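Local structure of F420-dependent methylenetetrahydromethanopterin dehydrogenase (Methanopyrus kandleri, 1QV9) at residues Glu193-Ala206 with Leu247-Ala260. The protein catalyses the reversible, coenzyme F420-dependent reduction of methenyl-tetrahydromethanopterin to methylene-tetrahydromethanopterin, a step of methanogenesis from carbon dioxide. Sequence-based numbering, arbitrary orientation.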
# COMPACT_ATOMS: atom_id res chain seq x y z
N GLU A 193 -9.24 -2.80 24.66
CA GLU A 193 -8.48 -3.43 23.58
C GLU A 193 -7.23 -2.68 23.07
O GLU A 193 -6.08 -3.19 23.11
CB GLU A 193 -9.46 -3.69 22.42
CG GLU A 193 -8.91 -4.51 21.22
CD GLU A 193 -8.64 -5.95 21.57
OE1 GLU A 193 -9.30 -6.50 22.50
OE2 GLU A 193 -7.77 -6.53 20.90
N PHE A 194 -7.43 -1.44 22.64
CA PHE A 194 -6.38 -0.67 22.02
C PHE A 194 -5.69 0.40 22.84
O PHE A 194 -6.36 1.26 23.45
CB PHE A 194 -6.96 0.01 20.77
CG PHE A 194 -7.49 -0.98 19.74
CD1 PHE A 194 -6.60 -1.68 18.95
CD2 PHE A 194 -8.86 -1.22 19.61
CE1 PHE A 194 -7.06 -2.64 18.03
CE2 PHE A 194 -9.33 -2.17 18.71
CZ PHE A 194 -8.44 -2.88 17.92
N GLU A 195 -4.37 0.38 22.84
CA GLU A 195 -3.64 1.42 23.54
C GLU A 195 -3.67 2.71 22.71
O GLU A 195 -3.84 3.82 23.23
CB GLU A 195 -2.21 0.99 23.78
CG GLU A 195 -1.46 2.06 24.60
CD GLU A 195 -0.01 1.72 24.91
OE1 GLU A 195 0.24 0.85 25.78
OE2 GLU A 195 0.88 2.33 24.28
N ASN A 196 -3.55 2.58 21.38
CA ASN A 196 -3.57 3.77 20.51
C ASN A 196 -5.01 4.11 20.13
O ASN A 196 -5.74 3.26 19.65
CB ASN A 196 -2.73 3.46 19.28
CG ASN A 196 -2.60 4.62 18.36
OD1 ASN A 196 -1.58 5.33 18.35
ND2 ASN A 196 -3.63 4.84 17.59
N PRO A 197 -5.42 5.36 20.33
CA PRO A 197 -6.80 5.68 20.00
C PRO A 197 -7.18 5.61 18.52
O PRO A 197 -8.34 5.27 18.23
CB PRO A 197 -6.99 7.07 20.62
CG PRO A 197 -5.66 7.68 20.52
CD PRO A 197 -4.69 6.54 20.83
N TYR A 198 -6.23 5.89 17.62
CA TYR A 198 -6.54 5.80 16.18
C TYR A 198 -6.72 4.33 15.81
O TYR A 198 -7.48 4.01 14.89
CB TYR A 198 -5.47 6.48 15.35
CG TYR A 198 -5.47 7.97 15.62
CD1 TYR A 198 -6.44 8.79 15.05
CD2 TYR A 198 -4.56 8.55 16.52
CE1 TYR A 198 -6.51 10.18 15.37
CE2 TYR A 198 -4.62 9.93 16.83
CZ TYR A 198 -5.59 10.72 16.26
OH TYR A 198 -5.62 12.05 16.61
N ALA A 199 -6.06 3.41 16.52
CA ALA A 199 -6.31 1.98 16.23
C ALA A 199 -7.78 1.67 16.57
O ALA A 199 -8.45 0.97 15.82
CB ALA A 199 -5.35 1.08 17.07
N MSE A 200 -8.28 2.14 17.73
CA MSE A 200 -9.67 1.90 18.08
C MSE A 200 -10.60 2.49 17.01
O MSE A 200 -11.57 1.86 16.61
CB MSE A 200 -10.02 2.53 19.45
CG MSE A 200 -11.47 2.27 19.80
SE MSE A 200 -11.84 3.07 21.59
CE MSE A 200 -11.68 4.88 21.05
N VAL A 201 -10.30 3.72 16.59
CA VAL A 201 -11.16 4.38 15.64
C VAL A 201 -11.16 3.68 14.27
O VAL A 201 -12.22 3.55 13.60
CB VAL A 201 -10.74 5.87 15.54
CG1 VAL A 201 -11.31 6.51 14.32
CG2 VAL A 201 -11.24 6.59 16.83
N LYS A 202 -9.99 3.20 13.85
CA LYS A 202 -9.94 2.44 12.60
C LYS A 202 -10.72 1.13 12.74
O LYS A 202 -11.35 0.66 11.81
CB LYS A 202 -8.48 2.15 12.20
CG LYS A 202 -7.77 3.39 11.76
CD LYS A 202 -6.26 3.14 11.53
CE LYS A 202 -5.48 4.40 11.14
NZ LYS A 202 -5.72 4.86 9.76
N ALA A 203 -10.59 0.47 13.90
CA ALA A 203 -11.32 -0.78 14.16
C ALA A 203 -12.84 -0.54 14.14
O ALA A 203 -13.58 -1.33 13.62
CB ALA A 203 -10.87 -1.38 15.52
N MSE A 204 -13.27 0.61 14.68
CA MSE A 204 -14.69 0.95 14.66
C MSE A 204 -15.13 1.17 13.22
O MSE A 204 -16.18 0.67 12.84
CB MSE A 204 -14.94 2.21 15.49
CG MSE A 204 -14.70 1.93 16.97
SE MSE A 204 -14.77 3.59 18.04
CE MSE A 204 -16.41 4.24 17.38
N ALA A 205 -14.34 1.90 12.43
CA ALA A 205 -14.68 2.08 11.01
C ALA A 205 -14.78 0.70 10.33
O ALA A 205 -15.64 0.46 9.50
CB ALA A 205 -13.63 2.91 10.30
N ALA A 206 -13.86 -0.22 10.63
CA ALA A 206 -13.97 -1.52 10.03
C ALA A 206 -15.28 -2.26 10.37
O ALA A 206 -15.85 -2.91 9.52
CB ALA A 206 -12.73 -2.40 10.44
N LEU A 247 -8.58 -1.99 7.12
CA LEU A 247 -8.64 -1.08 8.26
C LEU A 247 -8.26 -1.82 9.53
O LEU A 247 -7.54 -1.25 10.37
CB LEU A 247 -10.07 -0.51 8.43
CG LEU A 247 -10.39 0.75 7.63
CD1 LEU A 247 -11.91 0.91 7.59
CD2 LEU A 247 -9.75 1.97 8.28
N ALA A 248 -8.76 -3.04 9.68
CA ALA A 248 -8.46 -3.82 10.88
C ALA A 248 -6.96 -4.10 10.89
O ALA A 248 -6.31 -4.06 11.98
CB ALA A 248 -9.27 -5.12 10.88
N ASP A 249 -6.38 -4.41 9.74
CA ASP A 249 -4.91 -4.64 9.66
C ASP A 249 -4.16 -3.36 10.07
O ASP A 249 -3.17 -3.41 10.81
CB ASP A 249 -4.49 -5.01 8.22
CG ASP A 249 -2.99 -5.34 8.12
OD1 ASP A 249 -2.66 -6.46 8.55
OD2 ASP A 249 -2.20 -4.51 7.64
N GLU A 250 -4.61 -2.20 9.59
CA GLU A 250 -3.97 -0.94 9.95
C GLU A 250 -4.02 -0.70 11.45
O GLU A 250 -3.06 -0.18 12.03
CB GLU A 250 -4.66 0.25 9.25
CG GLU A 250 -4.33 0.38 7.82
CD GLU A 250 -4.83 1.70 7.21
OE1 GLU A 250 -5.37 2.59 7.92
OE2 GLU A 250 -4.67 1.85 5.99
N ALA A 251 -5.14 -1.05 12.08
CA ALA A 251 -5.27 -0.84 13.52
C ALA A 251 -4.25 -1.71 14.22
O ALA A 251 -3.55 -1.25 15.15
CB ALA A 251 -6.68 -1.22 13.99
N ARG A 252 -4.13 -2.97 13.79
CA ARG A 252 -3.18 -3.84 14.48
C ARG A 252 -1.75 -3.34 14.27
O ARG A 252 -0.92 -3.40 15.24
CB ARG A 252 -3.33 -5.26 14.00
CG ARG A 252 -2.49 -6.26 14.83
CD ARG A 252 -3.17 -7.54 14.79
NE ARG A 252 -2.59 -8.60 15.63
CZ ARG A 252 -2.98 -8.91 16.86
NH1 ARG A 252 -2.40 -9.93 17.46
NH2 ARG A 252 -3.94 -8.25 17.51
N GLU A 253 -1.40 -2.87 13.07
CA GLU A 253 -0.04 -2.37 12.84
C GLU A 253 0.24 -1.15 13.74
O GLU A 253 1.37 -0.96 14.16
CB GLU A 253 0.21 -2.04 11.37
CG GLU A 253 0.24 -3.29 10.47
CD GLU A 253 1.35 -4.31 10.82
OE1 GLU A 253 1.05 -5.50 11.00
OE2 GLU A 253 2.51 -3.88 10.85
N LEU A 254 -0.77 -0.33 14.04
CA LEU A 254 -0.58 0.83 14.92
C LEU A 254 -0.25 0.31 16.33
O LEU A 254 0.61 0.89 17.01
CB LEU A 254 -1.84 1.71 15.01
CG LEU A 254 -2.01 2.68 13.84
CD1 LEU A 254 -3.37 3.34 13.96
CD2 LEU A 254 -0.91 3.74 13.81
N GLU A 255 -0.90 -0.76 16.75
CA GLU A 255 -0.58 -1.30 18.09
C GLU A 255 0.83 -1.82 18.04
O GLU A 255 1.59 -1.67 19.02
CB GLU A 255 -1.55 -2.39 18.51
CG GLU A 255 -2.99 -1.86 18.76
CD GLU A 255 -3.10 -0.97 20.00
OE1 GLU A 255 -3.31 -1.50 21.13
OE2 GLU A 255 -2.98 0.27 19.85
N LYS A 256 1.23 -2.44 16.93
CA LYS A 256 2.61 -2.93 16.87
C LYS A 256 3.60 -1.77 16.98
O LYS A 256 4.66 -1.89 17.64
CB LYS A 256 2.89 -3.70 15.56
CG LYS A 256 2.18 -5.06 15.49
CD LYS A 256 2.51 -5.74 14.16
CE LYS A 256 1.74 -7.02 14.01
NZ LYS A 256 2.00 -7.61 12.63
N SER A 257 3.31 -0.63 16.36
CA SER A 257 4.23 0.50 16.42
C SER A 257 4.44 0.99 17.83
O SER A 257 5.51 1.55 18.15
CB SER A 257 3.75 1.65 15.52
OG SER A 257 2.70 2.38 16.11
N ASN A 258 3.45 0.77 18.68
CA ASN A 258 3.56 1.19 20.08
C ASN A 258 3.95 0.05 21.00
O ASN A 258 3.92 0.23 22.22
CB ASN A 258 2.23 1.74 20.54
CG ASN A 258 1.97 3.11 19.99
OD1 ASN A 258 2.76 4.03 20.18
ND2 ASN A 258 0.86 3.27 19.31
N ASP A 259 4.28 -1.11 20.43
CA ASP A 259 4.59 -2.33 21.19
C ASP A 259 3.51 -2.50 22.27
O ASP A 259 3.76 -2.67 23.46
CB ASP A 259 6.00 -2.30 21.81
CG ASP A 259 6.36 -3.64 22.46
OD1 ASP A 259 5.73 -4.67 22.14
OD2 ASP A 259 7.31 -3.66 23.30
N ALA A 260 2.26 -2.47 21.83
CA ALA A 260 1.14 -2.54 22.75
C ALA A 260 0.07 -3.52 22.31
O ALA A 260 -1.09 -3.37 22.68
CB ALA A 260 0.52 -1.12 22.90
O HOH W 1 -4.14 -4.09 21.31
O HOH W 2 -4.91 -7.94 20.07
O HOH W 3 3.38 1.85 24.26
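K202 sits as a knob among L247, E250, A251 and L254. Its aliphatic chain crosses L254 at about a right angle, with K202 CE 3.7 Å from L254 CD1. A bend at the last torsion (chi4 -74°) brings K202 NZ to E250 OE1 at 2.9 Å, nearly in line with the C-O bond. E253 of the second subunit and E239 of the third also pair with this ammonium. E250 OE2 pairs with K243 of the third subunit. Toward the C-terminal end of 197-206, L247 CB rests 3.8 Å from A206 CB and L247 CD1 reaches A205 CB. Helices 197-223 and 227-257 are neighbours in the helix bundle. Here the axes of 197-206 and 247-257 run nearly antiparallel (166°), 8.0 Å apart at closest approach. The small A199 and A251 allow this, with A251 CB 3.4 Å from A199 O. At the other end E255 folds back at chi2 (-69°) and grips the turn before 197-206. E255 OE1 accepts from E195 N and E255 OE2 from N196 N, both at 2.8 Å. An alanine here would probably leave both amides without their acceptor and the turn less firmly held. E255 CG meets the F194 ring at its edge.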